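Local coordinates for protein glutamate--LysW ligase ArgX (Sulfolobus tokodaii, PDB 3VPB) that probably catalyses the ATP-dependent attachment of glutamate to the C-terminal glutamate of the carrier protein LysW during arginine biosynthesis, at residues M1-E13 / L21-A34. Residues are numbered along the deposited sequence; the frame is centred on the assembly and turned at random.
Sequences MRVVLIVDIVRQE and LEENKVQYDIINVA
The carboxylate of Asp29 lies at the edge of the Arg2 guanidinium: NH1 is 2.9 Å from OD1 in a salt bridge, with the two planes perpendicular. Bends at chi2 (-116°) and chi3 (-100°) turn the long arginine chain toward Asp29 and bring NH1 there, and OD1 also takes a hydrogen bond from Tyr47. The amide of Gln27 sends NE2 against Arg2 CG, 3.7 Å away, while a water joins its OE1 to the N of Met1. On the other side of the sheet, the Tyr28 ring carries Leu21 CB over one face and has Val26 O in its plane at the edge; the contact of Tyr28 with Val3 is made by CB, not by the ring.

These groups flank, on both faces, the parallel strands 2-7 and 27-32, the first two strands of the preATP-grasp domain, linked by helix 12-23 in a beta-alpha-beta crossover. Six backbone hydrogen bonds, beginning with Val3 N to Gln27 O (3.1 Å), alternate between N and O of Val3, Leu5 and Val7. Strand 2-7 is interior, with strand 49-52 on its other flank, which suits its beta-branched and leucine side chains. Toward the helix, Val3 CG2 presses on Val26 CG1 at 3.5 Å, and Val7 CG2 meets Ile30 CG2 at 3.7 Å; Ile30 also packs on Leu20 of the LysW chain. On the opposite face, Ile31 CG1 lies 3.7 Å from Val4 CG2, and Ile6 CG2 reaches Val33.

Asparagine suits the strand's end because its amide both donates and accepts. With CG anti to the backbone N (chi1 -170°), Asn32 gives ND2 to Asp8 O over 3.0 Å, tilted from the carbonyl plane, while OD1 receives Ala34 N in an Asx turn.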
ATOM      1  N   MET B   1     -15.706  33.057  25.169  1.00 30.79           N
ATOM      2  CA  MET B   1     -15.214  32.265  24.006  1.00 29.75           C
ATOM      3  C   MET B   1     -14.675  30.933  24.522  1.00 28.77           C
ATOM      4  O   MET B   1     -14.066  30.861  25.600  1.00 29.40           O
ATOM      5  CB  MET B   1     -14.138  33.052  23.255  1.00 30.70           C
ATOM      6  CG  MET B   1     -13.800  32.545  21.871  1.00 32.01           C
ATOM      7  SD  MET B   1     -12.551  33.570  21.034  1.00 36.90           S
ATOM      8  CE  MET B   1     -11.308  33.798  22.285  1.00 36.40           C
ATOM      9  N   ARG B   2     -14.979  29.876  23.781  1.00 26.25           N
ATOM     10  CA  ARG B   2     -14.510  28.541  24.090  1.00 24.57           C
ATOM     11  C   ARG B   2     -13.838  28.026  22.840  1.00 22.26           C
ATOM     12  O   ARG B   2     -14.458  27.950  21.782  1.00 22.50           O
ATOM     13  CB  ARG B   2     -15.673  27.624  24.491  1.00 25.15           C
ATOM     14  CG  ARG B   2     -15.719  27.332  25.957  1.00 29.45           C
ATOM     15  CD  ARG B   2     -15.501  25.837  26.246  1.00 34.96           C
ATOM     16  NE  ARG B   2     -16.792  25.202  26.488  1.00 38.20           N
ATOM     17  CZ  ARG B   2     -16.980  23.938  26.867  1.00 40.84           C
ATOM     18  NH1 ARG B   2     -15.948  23.100  27.040  1.00 39.73           N
ATOM     19  NH2 ARG B   2     -18.223  23.507  27.062  1.00 41.00           N
ATOM     20  N   VAL B   3     -12.576  27.658  22.983  1.00 20.13           N
ATOM     21  CA  VAL B   3     -11.764  27.211  21.870  1.00 17.83           C
ATOM     22  C   VAL B   3     -11.486  25.731  22.052  1.00 17.38           C
ATOM     23  O   VAL B   3     -11.305  25.261  23.164  1.00 16.72           O
ATOM     24  CB  VAL B   3     -10.400  27.974  21.850  1.00 17.90           C
ATOM     25  CG1 VAL B   3      -9.440  27.396  20.790  1.00 18.72           C
ATOM     26  CG2 VAL B   3     -10.635  29.471  21.619  1.00 17.42           C
ATOM     27  N   VAL B   4     -11.480  24.989  20.949  1.00 16.95           N
ATOM     28  CA  VAL B   4     -10.966  23.621  21.000  1.00 16.15           C
ATOM     29  C   VAL B   4      -9.730  23.512  20.138  1.00 16.45           C
ATOM     30  O   VAL B   4      -9.708  23.995  19.016  1.00 16.79           O
ATOM     31  CB  VAL B   4     -12.054  22.538  20.656  1.00 16.94           C
ATOM     32  CG1 VAL B   4     -12.573  22.673  19.250  1.00 15.93           C
ATOM     33  CG2 VAL B   4     -11.485  21.104  20.899  1.00 15.98           C
ATOM     34  N   LEU B   5      -8.692  22.874  20.676  1.00 16.06           N
ATOM     35  CA  LEU B   5      -7.454  22.661  19.953  1.00 15.23           C
ATOM     36  C   LEU B   5      -7.450  21.189  19.550  1.00 15.18           C
ATOM     37  O   LEU B   5      -7.505  20.337  20.404  1.00 15.42           O
ATOM     38  CB  LEU B   5      -6.253  22.998  20.867  1.00 15.85           C
ATOM     39  CG  LEU B   5      -4.798  22.778  20.389  1.00 15.82           C
ATOM     40  CD1 LEU B   5      -4.509  23.627  19.133  1.00 17.39           C
ATOM     41  CD2 LEU B   5      -3.794  23.150  21.515  1.00 15.00           C
ATOM     42  N   ILE B   6      -7.466  20.930  18.241  1.00 14.51           N
ATOM     43  CA  ILE B   6      -7.652  19.600  17.700  1.00 14.18           C
ATOM     44  C   ILE B   6      -6.270  19.089  17.308  1.00 14.00           C
ATOM     45  O   ILE B   6      -5.575  19.715  16.513  1.00 13.02           O
ATOM     46  CB  ILE B   6      -8.561  19.657  16.427  1.00 14.95           C
ATOM     47  CG1 ILE B   6      -9.977  20.137  16.772  1.00 17.57           C
ATOM     48  CG2 ILE B   6      -8.568  18.301  15.684  1.00 15.12           C
ATOM     49  CD1 ILE B   6     -10.756  19.160  17.706  1.00 14.85           C
ATOM     50  N   VAL B   7      -5.864  17.945  17.859  1.00 13.73           N
ATOM     51  CA  VAL B   7      -4.482  17.490  17.674  1.00 14.93           C
ATOM     52  C   VAL B   7      -4.459  15.978  17.409  1.00 15.24           C
ATOM     53  O   VAL B   7      -5.454  15.293  17.658  1.00 14.45           O
ATOM     54  CB  VAL B   7      -3.628  17.791  18.946  1.00 15.02           C
ATOM     55  CG1 VAL B   7      -3.703  19.299  19.309  1.00 14.15           C
ATOM     56  CG2 VAL B   7      -4.060  16.915  20.149  1.00 14.98           C
ATOM     57  N   ASP B   8      -3.354  15.473  16.863  1.00 16.97           N
ATOM     58  CA  ASP B   8      -3.109  14.027  16.908  1.00 18.67           C
ATOM     59  C   ASP B   8      -1.760  13.734  17.552  1.00 20.23           C
ATOM     60  O   ASP B   8      -1.665  12.994  18.543  1.00 22.01           O
ATOM     61  CB  ASP B   8      -3.319  13.312  15.543  1.00 17.99           C
ATOM     62  CG  ASP B   8      -2.525  13.922  14.385  1.00 19.14           C
ATOM     63  OD1 ASP B   8      -2.784  13.512  13.209  1.00 18.25           O
ATOM     64  OD2 ASP B   8      -1.643  14.778  14.602  1.00 18.75           O
ATOM     65  N   ILE B   9      -0.714  14.316  16.985  1.00 20.93           N
ATOM     66  CA  ILE B   9       0.592  14.289  17.620  1.00 22.58           C
ATOM     67  C   ILE B   9       0.870  15.706  18.099  1.00 21.81           C
ATOM     68  O   ILE B   9       0.717  16.660  17.339  1.00 22.96           O
ATOM     69  CB  ILE B   9       1.716  13.827  16.648  1.00 23.24           C
ATOM     70  CG1 ILE B   9       1.658  12.311  16.395  1.00 26.86           C
ATOM     71  CG2 ILE B   9       3.094  14.172  17.236  1.00 23.20           C
ATOM     72  CD1 ILE B   9       0.486  11.815  15.566  1.00 31.47           C
ATOM     73  N   VAL B  10       1.268  15.840  19.356  1.00 21.23           N
ATOM     74  CA  VAL B  10       1.547  17.140  19.950  1.00 20.59           C
ATOM     75  C   VAL B  10       3.026  17.488  19.759  1.00 20.72           C
ATOM     76  O   VAL B  10       3.907  16.867  20.382  1.00 21.80           O
ATOM     77  CB  VAL B  10       1.119  17.182  21.448  1.00 20.19           C
ATOM     78  CG1 VAL B  10       1.646  18.416  22.120  1.00 20.10           C
ATOM     79  CG2 VAL B  10      -0.408  17.133  21.575  1.00 19.27           C
ATOM     80  N   ARG B  11       3.295  18.416  18.836  1.00 20.58           N
ATOM     81  CA  ARG B  11       4.652  18.924  18.605  1.00 20.04           C
ATOM     82  C   ARG B  11       4.856  20.204  19.400  1.00 19.68           C
ATOM     83  O   ARG B  11       3.922  20.714  20.045  1.00 19.07           O
ATOM     84  CB  ARG B  11       4.887  19.278  17.119  1.00 20.77           C
ATOM     85  CG  ARG B  11       4.566  18.211  16.112  1.00 24.06           C
ATOM     86  CD  ARG B  11       4.349  18.811  14.744  1.00 26.39           C
ATOM     87  NE  ARG B  11       2.998  19.379  14.615  1.00 26.43           N
ATOM     88  CZ  ARG B  11       2.382  19.603  13.462  1.00 24.47           C
ATOM     89  NH1 ARG B  11       3.005  19.318  12.325  1.00 23.47           N
ATOM     90  NH2 ARG B  11       1.130  20.085  13.448  1.00 23.77           N
ATOM     91  N   GLN B  12       6.058  20.771  19.288  1.00 19.04           N
ATOM     92  CA  GLN B  12       6.342  22.053  19.932  1.00 19.83           C
ATOM     93  C   GLN B  12       5.289  23.094  19.582  1.00 18.32           C
ATOM     94  O   GLN B  12       4.865  23.859  20.445  1.00 17.68           O
ATOM     95  CB  GLN B  12       7.733  22.567  19.542  1.00 20.67           C
ATOM     96  CG  GLN B  12       8.785  22.407  20.630  1.00 27.05           C
ATOM     97  CD  GLN B  12       8.458  23.203  21.890  1.00 31.55           C
ATOM     98  OE1 GLN B  12       8.181  22.620  22.936  1.00 35.16           O
ATOM     99  NE2 GLN B  12       8.459  24.532  21.788  1.00 35.38           N
ATOM    100  N   GLU B  13       4.860  23.090  18.325  1.00 17.53           N
ATOM    101  CA  GLU B  13       3.902  24.072  17.847  1.00 18.15           C
ATOM    102  C   GLU B  13       2.587  23.976  18.635  1.00 18.05           C
ATOM    103  O   GLU B  13       2.017  24.986  19.023  1.00 17.56           O
ATOM    104  CB  GLU B  13       3.624  23.866  16.356  1.00 18.57           C
ATOM    105  CG  GLU B  13       4.706  24.427  15.402  1.00 19.78           C
ATOM    106  CD  GLU B  13       5.906  23.512  15.180  1.00 21.21           C
ATOM    107  OE1 GLU B  13       6.756  23.875  14.332  1.00 21.59           O
ATOM    108  OE2 GLU B  13       6.008  22.447  15.826  1.00 21.35           O
ATOM    109  N   LEU B  21      -2.891  30.033  24.629  1.00 20.04           N
ATOM    110  CA  LEU B  21      -4.295  30.041  25.042  1.00 21.03           C
ATOM    111  C   LEU B  21      -4.368  30.281  26.560  1.00 22.20           C
ATOM    112  O   LEU B  21      -5.048  31.218  27.019  1.00 22.14           O
ATOM    113  CB  LEU B  21      -5.034  28.755  24.617  1.00 19.65           C
ATOM    114  CG  LEU B  21      -5.286  28.636  23.094  1.00 20.34           C
ATOM    115  CD1 LEU B  21      -5.589  27.193  22.671  1.00 20.03           C
ATOM    116  CD2 LEU B  21      -6.378  29.570  22.623  1.00 18.54           C
ATOM    117  N   GLU B  22      -3.624  29.479  27.309  1.00 23.36           N
ATOM    118  CA  GLU B  22      -3.554  29.609  28.772  1.00 25.60           C
ATOM    119  C   GLU B  22      -3.138  31.022  29.230  1.00 26.21           C
ATOM    120  O   GLU B  22      -3.780  31.615  30.113  1.00 26.48           O
ATOM    121  CB  GLU B  22      -2.572  28.576  29.314  1.00 26.06           C
ATOM    122  CG  GLU B  22      -2.358  28.615  30.834  1.00 30.23           C
ATOM    123  CD  GLU B  22      -1.193  27.725  31.289  1.00 36.12           C
ATOM    124  OE1 GLU B  22      -1.092  26.565  30.816  1.00 36.54           O
ATOM    125  OE2 GLU B  22      -0.374  28.196  32.115  1.00 39.07           O
ATOM    126  N   GLU B  23      -2.072  31.553  28.621  1.00 25.49           N
ATOM    127  CA  GLU B  23      -1.459  32.810  29.037  1.00 26.49           C
ATOM    128  C   GLU B  23      -2.354  34.006  28.754  1.00 25.69           C
ATOM    129  O   GLU B  23      -2.238  35.025  29.424  1.00 25.98           O
ATOM    130  CB  GLU B  23      -0.140  33.022  28.299  1.00 26.96           C
ATOM    131  CG  GLU B  23       1.071  32.452  28.972  1.00 31.91           C
ATOM    132  CD  GLU B  23       2.347  32.636  28.149  1.00 36.29           C
ATOM    133  OE1 GLU B  23       2.524  33.675  27.475  1.00 40.17           O
ATOM    134  OE2 GLU B  23       3.195  31.734  28.193  1.00 37.58           O
ATOM    135  N   ASN B  24      -3.204  33.877  27.737  1.00 23.94           N
ATOM    136  CA  ASN B  24      -4.152  34.917  27.353  1.00 24.08           C
ATOM    137  C   ASN B  24      -5.559  34.700  27.926  1.00 23.79           C
ATOM    138  O   ASN B  24      -6.511  35.365  27.496  1.00 24.01           O
ATOM    139  CB  ASN B  24      -4.196  35.057  25.821  1.00 23.79           C
ATOM    140  CG  ASN B  24      -2.893  35.631  25.252  1.00 24.33           C
ATOM    141  OD1 ASN B  24      -2.775  36.835  25.044  1.00 28.62           O
ATOM    142  ND2 ASN B  24      -1.913  34.772  25.018  1.00 22.55           N
ATOM    143  N   LYS B  25      -5.672  33.748  28.861  1.00 24.24           N
ATOM    144  CA  LYS B  25      -6.896  33.502  29.653  1.00 24.97           C
ATOM    145  C   LYS B  25      -8.072  33.074  28.779  1.00 24.63           C
ATOM    146  O   LYS B  25      -9.231  33.458  29.009  1.00 24.28           O
ATOM    147  CB  LYS B  25      -7.273  34.735  30.513  1.00 25.76           C
ATOM    148  CG  LYS B  25      -6.117  35.265  31.386  1.00 28.77           C
ATOM    149  CD  LYS B  25      -5.555  34.207  32.344  1.00 34.09           C
ATOM    150  CE  LYS B  25      -6.008  34.429  33.797  1.00 36.75           C
ATOM    151  NZ  LYS B  25      -7.347  33.841  34.112  1.00 38.33           N
ATOM    152  N   VAL B  26      -7.759  32.280  27.762  1.00 23.16           N
ATOM    153  CA  VAL B  26      -8.786  31.777  26.859  1.00 22.39           C
ATOM    154  C   VAL B  26      -9.190  30.392  27.330  1.00 22.29           C
ATOM    155  O   VAL B  26      -8.336  29.518  27.465  1.00 22.03           O
ATOM    156  CB  VAL B  26      -8.265  31.722  25.391  1.00 21.91           C
ATOM    157  CG1 VAL B  26      -9.292  31.096  24.466  1.00 20.93           C
ATOM    158  CG2 VAL B  26      -7.874  33.113  24.903  1.00 21.81           C
ATOM    159  N   GLN B  27     -10.483  30.181  27.583  1.00 22.27           N
ATOM    160  CA  GLN B  27     -10.978  28.852  27.959  1.00 21.98           C
ATOM    161  C   GLN B  27     -10.770  27.932  26.766  1.00 20.79           C
ATOM    162  O   GLN B  27     -11.200  28.250  25.682  1.00 20.79           O
ATOM    163  CB  GLN B  27     -12.488  28.858  28.208  1.00 23.66           C
ATOM    164  CG  GLN B  27     -13.044  29.901  29.139  1.00 28.13           C
ATOM    165  CD  GLN B  27     -14.576  29.894  29.094  1.00 34.35           C
ATOM    166  OE1 GLN B  27     -15.211  30.914  28.806  1.00 36.77           O
ATOM    167  NE2 GLN B  27     -15.172  28.726  29.351  1.00 36.54           N
ATOM    168  N   TYR B  28     -10.144  26.778  26.953  1.00 18.65           N
ATOM    169  CA  TYR B  28     -10.010  25.886  25.803  1.00 18.38           C
ATOM    170  C   TYR B  28      -9.940  24.422  26.275  1.00 17.64           C
ATOM    171  O   TYR B  28      -9.559  24.159  27.405  1.00 17.86           O
ATOM    172  CB  TYR B  28      -8.748  26.240  24.998  1.00 17.94           C
ATOM    173  CG  TYR B  28      -7.455  25.783  25.672  1.00 20.20           C
ATOM    174  CD1 TYR B  28      -6.902  26.494  26.748  1.00 22.99           C
ATOM    175  CD2 TYR B  28      -6.805  24.618  25.253  1.00 20.76           C
ATOM    176  CE1 TYR B  28      -5.702  26.054  27.370  1.00 21.76           C
ATOM    177  CE2 TYR B  28      -5.633  24.176  25.870  1.00 21.34           C
ATOM    178  CZ  TYR B  28      -5.099  24.886  26.920  1.00 22.63           C
ATOM    179  OH  TYR B  28      -3.939  24.434  27.500  1.00 26.39           O
ATOM    180  N   ASP B  29     -10.327  23.501  25.404  1.00 17.22           N
ATOM    181  CA  ASP B  29     -10.111  22.048  25.617  1.00 17.74           C
ATOM    182  C   ASP B  29      -9.216  21.559  24.502  1.00 17.09           C
ATOM    183  O   ASP B  29      -9.118  22.189  23.452  1.00 17.27           O
ATOM    184  CB  ASP B  29     -11.431  21.270  25.516  1.00 17.74           C
ATOM    185  CG  ASP B  29     -12.424  21.613  26.623  1.00 22.63           C
ATOM    186  OD1 ASP B  29     -13.637  21.553  26.353  1.00 24.98           O
ATOM    187  OD2 ASP B  29     -12.000  21.913  27.750  1.00 24.50           O
ATOM    188  N   ILE B  30      -8.590  20.407  24.706  1.00 17.70           N
ATOM    189  CA  ILE B  30      -7.850  19.757  23.643  1.00 17.56           C
ATOM    190  C   ILE B  30      -8.652  18.498  23.338  1.00 18.81           C
ATOM    191  O   ILE B  30      -9.039  17.766  24.255  1.00 19.53           O
ATOM    192  CB  ILE B  30      -6.425  19.346  24.097  1.00 17.93           C
ATOM    193  CG1 ILE B  30      -5.533  20.573  24.322  1.00 17.73           C
ATOM    194  CG2 ILE B  30      -5.789  18.359  23.075  1.00 16.75           C
ATOM    195  CD1 ILE B  30      -4.291  20.359  25.174  1.00 21.10           C
ATOM    196  N   ILE B  31      -8.921  18.244  22.062  1.00 18.42           N
ATOM    197  CA  ILE B  31      -9.415  16.917  21.680  1.00 17.51           C
ATOM    198  C   ILE B  31      -8.368  16.261  20.791  1.00 15.92           C
ATOM    199  O   ILE B  31      -7.951  16.835  19.776  1.00 14.92           O
ATOM    200  CB  ILE B  31     -10.765  16.958  20.904  1.00 17.68           C
ATOM    201  CG1 ILE B  31     -11.875  17.489  21.802  1.00 18.63           C
ATOM    202  CG2 ILE B  31     -11.136  15.544  20.423  1.00 19.14           C
ATOM    203  CD1 ILE B  31     -13.186  17.742  21.081  1.00 21.82           C
ATOM    204  N   ASN B  32      -7.919  15.077  21.196  1.00 16.00           N
ATOM    205  CA  ASN B  32      -7.002  14.317  20.364  1.00 15.76           C
ATOM    206  C   ASN B  32      -7.817  13.399  19.421  1.00 15.68           C
ATOM    207  O   ASN B  32      -8.422  12.405  19.858  1.00 15.79           O
ATOM    208  CB  ASN B  32      -6.028  13.489  21.221  1.00 16.64           C
ATOM    209  CG  ASN B  32      -4.931  12.887  20.385  1.00 16.55           C
ATOM    210  OD1 ASN B  32      -5.206  12.247  19.368  1.00 18.87           O
ATOM    211  ND2 ASN B  32      -3.688  13.122  20.769  1.00 17.72           N
ATOM    212  N   VAL B  33      -7.831  13.736  18.133  1.00 15.58           N
ATOM    213  CA  VAL B  33      -8.664  13.005  17.163  1.00 15.25           C
ATOM    214  C   VAL B  33      -8.022  11.706  16.679  1.00 16.86           C
ATOM    215  O   VAL B  33      -8.632  10.984  15.899  1.00 17.46           O
ATOM    216  CB  VAL B  33      -9.125  13.878  15.991  1.00 15.52           C
ATOM    217  CG1 VAL B  33      -9.995  15.044  16.546  1.00 14.10           C
ATOM    218  CG2 VAL B  33      -7.928  14.445  15.242  1.00 15.11           C
ATOM    219  N   ALA B  34      -6.814  11.404  17.155  1.00 18.03           N
ATOM    220  CA  ALA B  34      -6.289  10.040  17.022  1.00 19.50           C
ATOM    221  C   ALA B  34      -6.801   9.134  18.150  1.00 19.93           C
ATOM    222  O   ALA B  34      -6.470   7.929  18.197  1.00 20.38           O
ATOM    223  CB  ALA B  34      -4.769  10.042  16.998  1.00 20.41           C
TER
HETATM  224  O   HOH W   1     -12.301  32.351  26.533  1.00 37.15           O
HETATM  225  O   HOH W   2     -17.091  31.566  26.778  1.00 52.56           O
HETATM  226  O   HOH W   3     -12.977  24.439  28.151  1.00 41.33           O